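Local coordinates for protein proteasome accessory factor B/C (PafBC) (Paenarthrobacter aurescens, PDB 6SJ9) that probably acts as a transcriptional regulator of the bacterial DNA damage response, combining winged helix-turn-helix DNA-binding regions with WYL and WCX domains, at residues N10-L15 and K464-A469; Y79-G82 and R87-D90; T172-V177 and R199-K204; Y193-D198 and R233-E238; L551-S556 and P581-V586. All coordinates share one frame; numbering follows the deposited sequence.

Contact 1. Residues N10-L15 and K464-A469; sequences NLLLAL and KLTGAA
Leu12 reaches from helix 2-17 over the bare, side-chain-free backbone at Gly467, laying its CD2 methyl 3.8 Å from Gly467 N. With CG anti to the backbone N (chi1 166°), Leu12 carries CD2 to the Gly467 backbone. The same methyl also touches Thr466, Leu12 CD2 lying 4.0 Å from Thr466 CG2. Thr466 CG2 is thus shared by two leucines: Leu13, whose first torsion swings CG beside its own backbone N, brings CD2 to within 3.9 Å of that methyl, and the two side chains cross at about a right angle. The threonine divides its labour, since CG2 faces the leucines while OG1 is bonded within its own helix to the carbonyl O of Thr462.

Gly467 offers Leu12 bare backbone to rest on, with Leu12 CA and Gly467 CA 7.0 Å apart. The axes of the two short helical segments approach to 9.9 Å, running nearly parallel at 26°. Phe58 and Ile81 also pack on Leu12, and Ala473 meets Thr466 from helix 472-476, so the contact is buried. This is apolar helix-on-helix packing, joining the first helix of what is probably the N-terminal winged helix-turn-helix domain to helix 457-469 of the PafC helix-turn-helix region.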
# COMPACT_ATOMS: atom_id res chain seq x y z
N ASN A 10 -20.06 8.98 -15.44
CA ASN A 10 -20.10 9.61 -16.77
C ASN A 10 -20.70 11.01 -16.71
O ASN A 10 -20.22 11.93 -17.40
CB ASN A 10 -20.94 8.72 -17.72
CG ASN A 10 -20.25 7.38 -18.05
OD1 ASN A 10 -19.03 7.29 -18.14
ND2 ASN A 10 -21.05 6.33 -18.18
N LEU A 11 -21.76 11.21 -15.91
CA LEU A 11 -22.34 12.54 -15.78
C LEU A 11 -21.31 13.49 -15.20
O LEU A 11 -21.08 14.58 -15.73
CB LEU A 11 -23.62 12.51 -14.92
CG LEU A 11 -24.31 13.85 -14.59
CD1 LEU A 11 -24.68 14.58 -15.87
CD2 LEU A 11 -25.54 13.65 -13.74
N LEU A 12 -20.62 13.06 -14.14
CA LEU A 12 -19.63 13.92 -13.50
C LEU A 12 -18.53 14.31 -14.49
O LEU A 12 -18.14 15.48 -14.55
CB LEU A 12 -19.06 13.21 -12.27
CG LEU A 12 -17.79 13.77 -11.63
CD1 LEU A 12 -18.00 15.18 -11.12
CD2 LEU A 12 -17.28 12.84 -10.46
N LEU A 13 -18.06 13.37 -15.30
CA LEU A 13 -16.98 13.71 -16.23
C LEU A 13 -17.46 14.64 -17.33
O LEU A 13 -16.76 15.59 -17.69
CB LEU A 13 -16.38 12.45 -16.84
CG LEU A 13 -15.67 11.67 -15.74
CD1 LEU A 13 -15.23 10.34 -16.26
CD2 LEU A 13 -14.48 12.48 -15.25
N ALA A 14 -18.67 14.43 -17.85
CA ALA A 14 -19.20 15.28 -18.91
C ALA A 14 -19.34 16.73 -18.44
O ALA A 14 -19.07 17.67 -19.20
CB ALA A 14 -20.56 14.75 -19.37
N LEU A 15 -19.79 16.92 -17.20
CA LEU A 15 -19.95 18.28 -16.72
C LEU A 15 -18.63 18.91 -16.36
O LEU A 15 -18.47 20.14 -16.51
CB LEU A 15 -20.88 18.26 -15.50
CG LEU A 15 -22.26 17.68 -15.73
CD1 LEU A 15 -23.04 17.72 -14.44
CD2 LEU A 15 -22.96 18.47 -16.83
N LYS A 464 -15.61 10.57 -5.67
CA LYS A 464 -14.84 11.77 -5.30
C LYS A 464 -13.47 11.80 -5.97
O LYS A 464 -13.07 12.82 -6.53
CB LYS A 464 -14.69 11.84 -3.79
CG LYS A 464 -16.01 11.99 -3.07
CD LYS A 464 -15.80 11.96 -1.55
CE LYS A 464 -17.12 12.26 -0.80
NZ LYS A 464 -16.78 12.35 0.64
N LEU A 465 -12.77 10.67 -5.99
CA LEU A 465 -11.45 10.66 -6.63
C LEU A 465 -11.57 10.80 -8.14
O LEU A 465 -10.64 11.29 -8.78
CB LEU A 465 -10.68 9.40 -6.29
CG LEU A 465 -9.80 9.43 -5.03
CD1 LEU A 465 -8.55 10.19 -5.34
CD2 LEU A 465 -10.55 10.14 -3.94
N THR A 466 -12.70 10.35 -8.72
CA THR A 466 -12.94 10.55 -10.15
C THR A 466 -12.97 12.04 -10.48
O THR A 466 -12.42 12.47 -11.50
CB THR A 466 -14.26 9.90 -10.57
OG1 THR A 466 -14.18 8.47 -10.42
CG2 THR A 466 -14.63 10.22 -12.04
N GLY A 467 -13.60 12.84 -9.63
CA GLY A 467 -13.62 14.28 -9.84
C GLY A 467 -12.23 14.87 -9.73
O GLY A 467 -11.93 15.87 -10.38
N ALA A 468 -11.35 14.24 -8.94
CA ALA A 468 -10.00 14.76 -8.80
C ALA A 468 -9.10 14.32 -9.93
O ALA A 468 -8.14 15.02 -10.24
CB ALA A 468 -9.45 14.32 -7.44
N ALA A 469 -9.43 13.24 -10.61
CA ALA A 469 -8.63 12.85 -11.75
C ALA A 469 -9.09 13.51 -13.03
O ALA A 469 -8.30 13.56 -13.98
CB ALA A 469 -8.65 11.33 -11.95

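Contact 2. Residues Y79-G82 and R87-D90; sequences YRIG and RLPD. With K (potassium ion), chain C.
At Gly82 the backbone adopts a positive phi of 80°, turning the chain after Ile81 so that Gly82 CA comes to 6.4 Å from Leu88 CA. The two segments flank a tight loop that follows strand 78-80, a strand of the small antiparallel sheet probably belonging to the wing of a winged helix-turn-helix domain. Leu88 closes the loop with both of its methyls. CD1 meets Ile81 CG2 at 3.6 Å, the two side chains crossing at about a right angle, while CD2 rests 4.1 Å from Gly82 CA. Ile81 presents that methyl because its CG1 branch lies beside the backbone N (chi1 -64°), which leaves CG2 anti to N.

The positive phi by itself favours glycine here, and Leu88 CD2 packs on the bare CA. The apolar patch is backed by helix 2-17, from which Leu15 packs on Ile81 and Leu16 on Leu88.

While the side chain of Ile81 is engaged with leucines, its carbonyl serves a cation. The main-chain oxygens of Leu16, Thr18, Lys83 and Ser85 complete the site, gathering the end of the helix and the loop about one ion, and Ile81 O binds the potassium at 2.7 Å.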
# COMPACT_ATOMS: atom_id res chain seq x y z
N TYR A 79 -25.34 23.21 -18.13
CA TYR A 79 -24.84 22.73 -16.84
C TYR A 79 -23.34 22.44 -16.87
O TYR A 79 -22.81 22.01 -17.90
CB TYR A 79 -25.55 21.46 -16.40
CG TYR A 79 -27.05 21.54 -16.34
CD1 TYR A 79 -27.69 22.03 -15.20
CD2 TYR A 79 -27.83 21.13 -17.41
CE1 TYR A 79 -29.07 22.09 -15.14
CE2 TYR A 79 -29.23 21.21 -17.36
CZ TYR A 79 -29.83 21.68 -16.21
OH TYR A 79 -31.22 21.77 -16.14
N ARG A 80 -22.66 22.69 -15.75
CA ARG A 80 -21.24 22.36 -15.68
C ARG A 80 -20.81 22.23 -14.23
O ARG A 80 -21.49 22.70 -13.30
CB ARG A 80 -20.36 23.39 -16.38
CG ARG A 80 -20.08 24.60 -15.58
CD ARG A 80 -19.24 25.59 -16.38
NE ARG A 80 -19.10 26.85 -15.65
CZ ARG A 80 -18.39 27.90 -16.05
NH1 ARG A 80 -17.72 27.85 -17.21
NH2 ARG A 80 -18.35 29.00 -15.30
N ILE A 81 -19.70 21.55 -14.04
CA ILE A 81 -19.06 21.38 -12.76
C ILE A 81 -17.62 21.86 -12.86
O ILE A 81 -16.95 21.64 -13.88
CB ILE A 81 -19.08 19.88 -12.32
CG1 ILE A 81 -20.50 19.36 -12.12
CG2 ILE A 81 -18.30 19.70 -11.04
CD1 ILE A 81 -20.54 17.87 -11.77
N GLY A 82 -17.13 22.50 -11.80
CA GLY A 82 -15.77 22.96 -11.76
C GLY A 82 -15.52 24.26 -12.48
O GLY A 82 -14.36 24.64 -12.63
N ARG A 87 -10.96 19.48 -13.48
CA ARG A 87 -10.68 18.63 -12.32
C ARG A 87 -11.20 19.33 -11.07
O ARG A 87 -11.37 20.54 -11.06
CB ARG A 87 -9.17 18.38 -12.04
CG ARG A 87 -8.43 17.60 -13.01
CD ARG A 87 -7.13 17.03 -12.41
NE ARG A 87 -6.22 17.97 -11.74
CZ ARG A 87 -5.87 17.95 -10.45
NH1 ARG A 87 -6.36 17.05 -9.57
NH2 ARG A 87 -5.00 18.84 -10.02
N LEU A 88 -11.51 18.55 -10.02
CA LEU A 88 -11.74 19.08 -8.67
C LEU A 88 -10.73 18.44 -7.72
O LEU A 88 -11.01 17.39 -7.12
CB LEU A 88 -13.18 18.83 -8.25
CG LEU A 88 -14.13 19.79 -8.99
CD1 LEU A 88 -15.55 19.35 -8.81
CD2 LEU A 88 -14.01 21.26 -8.53
N PRO A 89 -9.56 19.05 -7.53
CA PRO A 89 -8.49 18.38 -6.76
C PRO A 89 -8.80 18.17 -5.29
O PRO A 89 -8.16 17.29 -4.65
CB PRO A 89 -7.29 19.34 -6.91
CG PRO A 89 -7.65 20.22 -8.03
CD PRO A 89 -9.13 20.32 -8.11
N ASP A 90 -9.74 18.94 -4.73
CA ASP A 90 -9.99 18.97 -3.29
C ASP A 90 -11.22 18.14 -2.96
O ASP A 90 -12.29 18.37 -3.54
CB ASP A 90 -10.20 20.41 -2.78
CG ASP A 90 -9.01 21.30 -3.07
OD1 ASP A 90 -9.20 22.40 -3.62
OD2 ASP A 90 -7.88 20.89 -2.76
K K C . -15.74 22.41 -16.16

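Contact 3. Residues T172-V177 and R199-K204; sequences TGREEV and RGRGAK
Glu176 and Arg201 meet end-on, each carboxylate oxygen taking an N-H from a different nitrogen of the guanidinium. Arg201 NH2 gives the shorter bond, 2.6 Å to Glu176 OE2 with an N-H...O angle of 154°, and reaches that oxygen from above the carboxylate plane. Arg201 NH1 supplies the straighter one, 3.1 Å to Glu176 OE1 at 168°, on the syn side, and adds a weak bond to OE2. Both oxygens lie near the plane of the guanidinium, yet the two flat groups are turned 37° apart, a twisted version of the bidentate pair. Glu176 is fully extended, its CG anti to the backbone N, which carries the carboxylate out to the arginine.

OE1 has a second charged neighbour. Glu176 OE1 sits over the centre of one face of the guanidinium of the poorly ordered Arg174, 3.6 Å from Arg174 NE, a long salt bridge of charge alone. A glutamine in place of Glu176 would probably leave the guanidinium groups of Arg174 and Arg201 close together without the negative charge between them.

The backbone N of Arg201 is satisfied by Asp198 OD1. On the surface of the WYL domain, this network reaches from the start of strand 175-188, past the intervening strand 191-198, to the turn leading into strand 203-208.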
# COMPACT_ATOMS: atom_id res chain seq x y z
N THR A 172 16.34 13.83 24.15
CA THR A 172 17.32 13.20 23.26
C THR A 172 18.61 12.88 24.03
O THR A 172 19.72 12.88 23.49
CB THR A 172 17.57 14.05 21.98
OG1 THR A 172 18.04 13.21 20.92
CG2 THR A 172 18.57 15.20 22.20
N GLY A 173 18.43 12.52 25.30
CA GLY A 173 19.53 12.32 26.20
C GLY A 173 20.00 10.89 26.15
O GLY A 173 20.25 10.36 25.06
N ARG A 174 20.08 10.22 27.30
CA ARG A 174 20.59 8.86 27.30
C ARG A 174 19.56 7.85 26.81
O ARG A 174 18.35 8.04 26.94
CB ARG A 174 21.05 8.47 28.72
CG ARG A 174 19.93 8.19 29.73
CD ARG A 174 19.07 9.40 30.10
NE ARG A 174 18.45 9.25 31.42
CZ ARG A 174 17.56 10.08 31.95
NH1 ARG A 174 17.16 11.15 31.27
NH2 ARG A 174 17.05 9.85 33.16
N GLU A 175 20.07 6.76 26.23
CA GLU A 175 19.25 5.59 25.97
C GLU A 175 18.90 4.97 27.31
O GLU A 175 19.78 4.77 28.15
CB GLU A 175 19.96 4.60 25.06
CG GLU A 175 19.29 3.24 25.00
CD GLU A 175 19.92 2.32 23.97
OE1 GLU A 175 20.86 2.76 23.26
OE2 GLU A 175 19.46 1.15 23.85
N GLU A 176 17.64 4.65 27.50
CA GLU A 176 17.15 4.28 28.82
C GLU A 176 16.13 3.17 28.69
O GLU A 176 15.28 3.20 27.78
CB GLU A 176 16.54 5.50 29.51
CG GLU A 176 16.06 5.29 30.92
CD GLU A 176 15.44 6.55 31.50
OE1 GLU A 176 15.34 7.55 30.75
OE2 GLU A 176 15.02 6.54 32.69
N VAL A 177 16.25 2.16 29.55
CA VAL A 177 15.32 1.04 29.55
C VAL A 177 14.10 1.46 30.35
O VAL A 177 14.21 1.86 31.52
CB VAL A 177 15.97 -0.21 30.16
CG1 VAL A 177 14.97 -1.36 30.25
CG2 VAL A 177 17.17 -0.63 29.32
N ARG A 199 6.24 2.46 35.01
CA ARG A 199 6.40 2.17 36.43
C ARG A 199 7.62 2.88 36.99
O ARG A 199 7.67 3.09 38.20
CB ARG A 199 6.51 0.68 36.70
CG ARG A 199 5.27 -0.08 36.43
CD ARG A 199 4.04 0.58 37.00
NE ARG A 199 4.06 0.79 38.44
CZ ARG A 199 3.29 0.12 39.30
NH1 ARG A 199 2.43 -0.79 38.85
NH2 ARG A 199 3.35 0.36 40.61
N GLY A 200 8.59 3.23 36.14
CA GLY A 200 9.75 4.00 36.60
C GLY A 200 9.40 5.42 37.00
O GLY A 200 9.94 5.96 37.97
N ARG A 201 8.46 6.04 36.28
CA ARG A 201 7.97 7.37 36.62
C ARG A 201 6.69 7.32 37.44
O ARG A 201 6.26 8.36 37.96
CB ARG A 201 7.71 8.17 35.35
CG ARG A 201 8.92 8.89 34.73
CD ARG A 201 10.10 7.99 34.39
NE ARG A 201 11.03 8.70 33.51
CZ ARG A 201 12.16 8.18 33.03
NH1 ARG A 201 12.93 8.91 32.23
NH2 ARG A 201 12.51 6.93 33.34
N GLY A 202 6.08 6.15 37.61
CA GLY A 202 4.81 6.05 38.32
C GLY A 202 3.70 6.90 37.73
O GLY A 202 2.77 7.29 38.44
N ALA A 203 3.78 7.20 36.43
CA ALA A 203 2.75 7.96 35.76
C ALA A 203 2.63 7.47 34.33
O ALA A 203 3.51 6.79 33.80
CB ALA A 203 3.04 9.47 35.77
N LYS A 204 1.55 7.89 33.69
CA LYS A 204 1.39 7.51 32.31
C LYS A 204 2.39 8.26 31.43
O LYS A 204 2.81 9.37 31.74
CB LYS A 204 -0.06 7.75 31.90
CG LYS A 204 -0.36 9.12 31.38
CD LYS A 204 -1.86 9.37 31.46
CE LYS A 204 -2.17 10.87 31.45
NZ LYS A 204 -3.52 11.09 32.01

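Contact 4. Residues Y193-D198 and R233-E238; sequences YLVGLD and RAELDE
Glu235 has its CG anti to the backbone N (chi1 -170°) and Val195 has its CG2 placed likewise, and these two torsions bring the two carbons into contact between helix and strand. The setting is a short helix, 232-237, lying against the antiparallel sheet of a WYL domain, whose curled strands are consistent with the Sm-fold. Val195 CG2 touches Glu235 CG at 3.6 Å, the two side chains passing at a slant. The backbones stand 7.9 Å apart between Val195 CA and Glu235 CA.

The glutamate illustrates how a charged residue can serve an apolar surface. Its methylene covers the valine, while a bend at chi2 (63°) turns the rest of the chain aside and OE1 forms a salt bridge with Lys204 NZ on the next strand of the sheet. Phe230, in the loop before the helix, adds to the cover over Val195.

One residue further along the helix, Leu236 packs on Tyr193, two positions before Val195 in the strand. Leu236 also packs on Arg188 and Gln405, in strands of the same sheet. It meets the tyrosine at the base of the tyrosine side chain: Leu236 CD2 lies 4.1 Å from Tyr193 CB.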
# COMPACT_ATOMS: atom_id res chain seq x y z
N TYR A 193 2.44 5.36 18.32
CA TYR A 193 2.80 5.62 19.70
C TYR A 193 2.29 4.47 20.55
O TYR A 193 1.23 3.91 20.26
CB TYR A 193 2.14 6.89 20.23
CG TYR A 193 2.54 8.15 19.49
CD1 TYR A 193 1.99 8.46 18.26
CD2 TYR A 193 3.48 9.03 20.02
CE1 TYR A 193 2.37 9.63 17.57
CE2 TYR A 193 3.86 10.20 19.35
CZ TYR A 193 3.30 10.48 18.12
OH TYR A 193 3.69 11.63 17.45
N LEU A 194 3.00 4.22 21.65
CA LEU A 194 2.57 3.37 22.75
C LEU A 194 2.24 4.27 23.93
O LEU A 194 3.00 5.21 24.26
CB LEU A 194 3.69 2.40 23.12
CG LEU A 194 3.50 1.67 24.46
CD1 LEU A 194 2.39 0.59 24.43
CD2 LEU A 194 4.82 1.07 24.89
N VAL A 195 1.07 4.06 24.54
CA VAL A 195 0.75 4.75 25.78
C VAL A 195 0.61 3.68 26.85
O VAL A 195 0.08 2.59 26.59
CB VAL A 195 -0.52 5.64 25.71
CG1 VAL A 195 -1.71 4.82 25.37
CG2 VAL A 195 -0.76 6.29 27.06
N GLY A 196 1.13 3.98 28.04
CA GLY A 196 1.00 3.01 29.12
C GLY A 196 1.50 3.62 30.41
O GLY A 196 1.94 4.78 30.45
N LEU A 197 1.34 2.84 31.50
CA LEU A 197 1.83 3.28 32.80
C LEU A 197 3.33 2.98 32.87
O LEU A 197 3.75 1.81 32.85
CB LEU A 197 1.05 2.58 33.92
CG LEU A 197 1.50 2.89 35.36
CD1 LEU A 197 1.29 4.38 35.54
CD2 LEU A 197 0.62 2.20 36.39
N ASP A 198 4.15 4.02 32.92
CA ASP A 198 5.58 3.86 33.12
C ASP A 198 5.83 3.67 34.60
O ASP A 198 5.64 4.59 35.38
CB ASP A 198 6.29 5.12 32.62
CG ASP A 198 7.81 4.99 32.65
OD1 ASP A 198 8.35 4.55 33.68
OD2 ASP A 198 8.45 5.38 31.65
N ARG A 233 -8.09 7.55 23.23
CA ARG A 233 -8.25 8.62 22.25
C ARG A 233 -7.97 9.99 22.87
O ARG A 233 -7.34 10.84 22.23
CB ARG A 233 -9.66 8.56 21.65
CG ARG A 233 -10.01 9.73 20.73
CD ARG A 233 -11.47 9.63 20.29
NE ARG A 233 -11.88 10.75 19.45
CZ ARG A 233 -13.02 10.77 18.76
NH1 ARG A 233 -13.85 9.74 18.82
NH2 ARG A 233 -13.33 11.83 18.02
N ALA A 234 -8.43 10.21 24.10
CA ALA A 234 -8.16 11.48 24.76
C ALA A 234 -6.69 11.63 25.11
O ALA A 234 -6.15 12.75 25.07
CB ALA A 234 -9.02 11.61 26.03
N GLU A 235 -6.03 10.53 25.46
CA GLU A 235 -4.61 10.58 25.81
C GLU A 235 -3.76 10.96 24.59
O GLU A 235 -2.83 11.78 24.70
CB GLU A 235 -4.17 9.23 26.38
CG GLU A 235 -2.81 9.26 26.96
CD GLU A 235 -2.76 10.21 28.13
OE1 GLU A 235 -3.71 10.20 28.95
OE2 GLU A 235 -1.77 10.98 28.22
N LEU A 236 -4.07 10.38 23.43
CA LEU A 236 -3.30 10.61 22.21
C LEU A 236 -3.65 11.96 21.58
O LEU A 236 -2.76 12.66 21.06
CB LEU A 236 -3.57 9.47 21.22
CG LEU A 236 -3.13 8.02 21.46
CD1 LEU A 236 -4.18 7.02 20.95
CD2 LEU A 236 -1.80 7.74 20.77
N ASP A 237 -4.93 12.37 21.64
CA ASP A 237 -5.33 13.70 21.19
C ASP A 237 -4.53 14.79 21.89
O ASP A 237 -4.23 15.82 21.27
CB ASP A 237 -6.83 13.92 21.44
CG ASP A 237 -7.73 13.30 20.36
OD1 ASP A 237 -7.21 12.73 19.37
OD2 ASP A 237 -8.98 13.40 20.50
N GLU A 238 -4.17 14.60 23.15
CA GLU A 238 -3.36 15.62 23.81
C GLU A 238 -1.96 15.74 23.20
O GLU A 238 -1.26 16.71 23.45
CB GLU A 238 -3.32 15.39 25.32
CG GLU A 238 -2.65 16.55 26.05
CD GLU A 238 -2.83 16.54 27.56
OE1 GLU A 238 -3.50 15.62 28.11
OE2 GLU A 238 -2.34 17.52 28.18

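Contact 5. Residues L551-S556 and P581-V586; sequences LDRVES and PGEDDV
Arg553 NH1 donates the shortest bond here, 2.7 Å to Asp584 OD2, almost straight at 171°. Beside it Arg553 NH2 reaches Asp584 OD1 at 2.9 Å and 163°, so the guanidinium grips the carboxylate end-on with one nitrogen to each oxygen. Both oxygens use their syn lone pairs and lie in the guanidinium plane, and the two flat groups are only 13° from coplanar. This is the textbook bidentate salt bridge.

NH2 has a second acceptor in the carbonyl O of Phe510, which helps fix the rotation of the guanidinium. Glu583 comes near with its aliphatic part, Glu583 CG lying 4.1 Å from Arg553 NH2, but its carboxylate turns off to a salt bridge with Arg520. An alanine at Arg553 is likely to leave the Asp584 carboxylate without its charged mate and the Phe510 carbonyl short of a donor.

The aspartate is presented by a type I turn from Gly582 to Asp585, closed by Asp585 N to Gly582 O at 3.2 Å. Asp585 OD2 braces it by accepting a hydrogen bond from Gly582 N. The salt bridge ties the 3-10 corner between strands 545-550 and 554-560 of a WYL sheet to a turn just ahead of strand 586-592 of the WCX region.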
# COMPACT_ATOMS: atom_id res chain seq x y z
N LEU A 551 -0.07 -9.44 -21.37
CA LEU A 551 -0.43 -9.68 -22.76
C LEU A 551 0.73 -9.34 -23.68
O LEU A 551 0.99 -10.06 -24.67
CB LEU A 551 -1.67 -8.87 -23.13
CG LEU A 551 -2.39 -9.32 -24.40
CD1 LEU A 551 -2.90 -10.71 -24.19
CD2 LEU A 551 -3.59 -8.43 -24.63
N ASP A 552 1.45 -8.26 -23.37
CA ASP A 552 2.48 -7.84 -24.30
C ASP A 552 3.70 -8.70 -24.16
O ASP A 552 4.71 -8.39 -24.79
CB ASP A 552 2.87 -6.35 -24.13
CG ASP A 552 3.56 -6.01 -22.79
OD1 ASP A 552 4.07 -6.89 -22.05
OD2 ASP A 552 3.61 -4.79 -22.46
N ARG A 553 3.64 -9.78 -23.35
CA ARG A 553 4.73 -10.75 -23.33
C ARG A 553 4.34 -12.08 -23.94
O ARG A 553 5.16 -13.00 -23.94
CB ARG A 553 5.30 -10.93 -21.91
CG ARG A 553 6.14 -9.70 -21.64
CD ARG A 553 7.19 -9.79 -20.58
NE ARG A 553 7.67 -11.12 -20.20
CZ ARG A 553 8.18 -11.32 -18.99
NH1 ARG A 553 8.24 -10.28 -18.16
NH2 ARG A 553 8.62 -12.50 -18.60
N VAL A 554 3.14 -12.20 -24.49
CA VAL A 554 2.77 -13.43 -25.16
C VAL A 554 3.52 -13.54 -26.46
O VAL A 554 3.43 -12.65 -27.32
CB VAL A 554 1.25 -13.44 -25.40
CG1 VAL A 554 0.87 -14.59 -26.36
CG2 VAL A 554 0.56 -13.59 -24.07
N GLU A 555 4.20 -14.66 -26.67
CA GLU A 555 4.74 -14.90 -28.00
C GLU A 555 3.70 -15.57 -28.88
O GLU A 555 3.51 -15.16 -30.02
CB GLU A 555 6.00 -15.76 -27.97
CG GLU A 555 6.79 -15.69 -29.28
CD GLU A 555 6.54 -16.87 -30.19
OE1 GLU A 555 6.56 -16.67 -31.43
OE2 GLU A 555 6.35 -18.00 -29.69
N SER A 556 2.98 -16.55 -28.35
CA SER A 556 1.86 -17.06 -29.12
C SER A 556 0.94 -17.81 -28.17
O SER A 556 1.37 -18.28 -27.10
CB SER A 556 2.33 -17.98 -30.27
OG SER A 556 2.83 -19.16 -29.72
N PRO A 581 2.70 -14.98 -7.35
CA PRO A 581 4.14 -14.91 -7.67
C PRO A 581 4.31 -14.57 -9.13
O PRO A 581 3.53 -15.02 -9.97
CB PRO A 581 4.69 -16.30 -7.33
CG PRO A 581 3.55 -17.15 -7.09
CD PRO A 581 2.32 -16.32 -6.87
N GLY A 582 5.27 -13.67 -9.42
CA GLY A 582 5.57 -13.25 -10.78
C GLY A 582 6.56 -14.19 -11.51
O GLY A 582 7.42 -14.82 -10.91
N GLU A 583 6.40 -14.26 -12.83
CA GLU A 583 7.28 -15.08 -13.65
C GLU A 583 8.75 -14.68 -13.49
O GLU A 583 9.64 -15.53 -13.53
CB GLU A 583 6.86 -14.92 -15.12
CG GLU A 583 7.85 -15.65 -16.11
CD GLU A 583 7.76 -17.19 -16.00
OE1 GLU A 583 6.74 -17.73 -15.50
OE2 GLU A 583 8.73 -17.88 -16.38
N ASP A 584 9.02 -13.40 -13.26
CA ASP A 584 10.36 -12.86 -13.18
C ASP A 584 10.90 -12.79 -11.75
O ASP A 584 11.95 -12.19 -11.54
CB ASP A 584 10.38 -11.45 -13.80
CG ASP A 584 9.78 -11.40 -15.24
OD1 ASP A 584 9.95 -12.34 -16.04
OD2 ASP A 584 9.11 -10.41 -15.56
N ASP A 585 10.22 -13.37 -10.76
CA ASP A 585 10.71 -13.25 -9.40
C ASP A 585 12.12 -13.85 -9.27
O ASP A 585 12.48 -14.80 -9.96
CB ASP A 585 9.76 -13.94 -8.43
CG ASP A 585 8.42 -13.17 -8.21
OD1 ASP A 585 8.20 -12.09 -8.83
OD2 ASP A 585 7.57 -13.66 -7.45
N VAL A 586 12.92 -13.27 -8.38
CA VAL A 586 14.22 -13.82 -8.03
C VAL A 586 14.12 -14.32 -6.59
O VAL A 586 13.61 -13.63 -5.71
CB VAL A 586 15.35 -12.79 -8.24
CG1 VAL A 586 14.78 -11.48 -8.60
CG2 VAL A 586 16.22 -12.67 -7.04

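How the contacts relate
Contacts 1 and 2 form one unit, their centres 8 Å apart. Gly467 O probably accepts a hydrogen bond from Leu88 N at 2.7 Å, and Ala468 O another from Arg87 NH1 at 2.8 Å. The potassium bound in contact 2 lies about 9 Å from the side chain of Leu12 in contact 1. Contacts 3 and 4 are a second pair, with centres 15 Å apart, sharing one sheet: Ala203 O faces Asp198 N at 3.0 Å, and Lys204 NZ lies 3.2 Å from Glu235 OE1. Contact 5 stands apart in the second WYL and WCX pair, its centre 34 Å from that of contact 1 and 54 Å from that of contact 3.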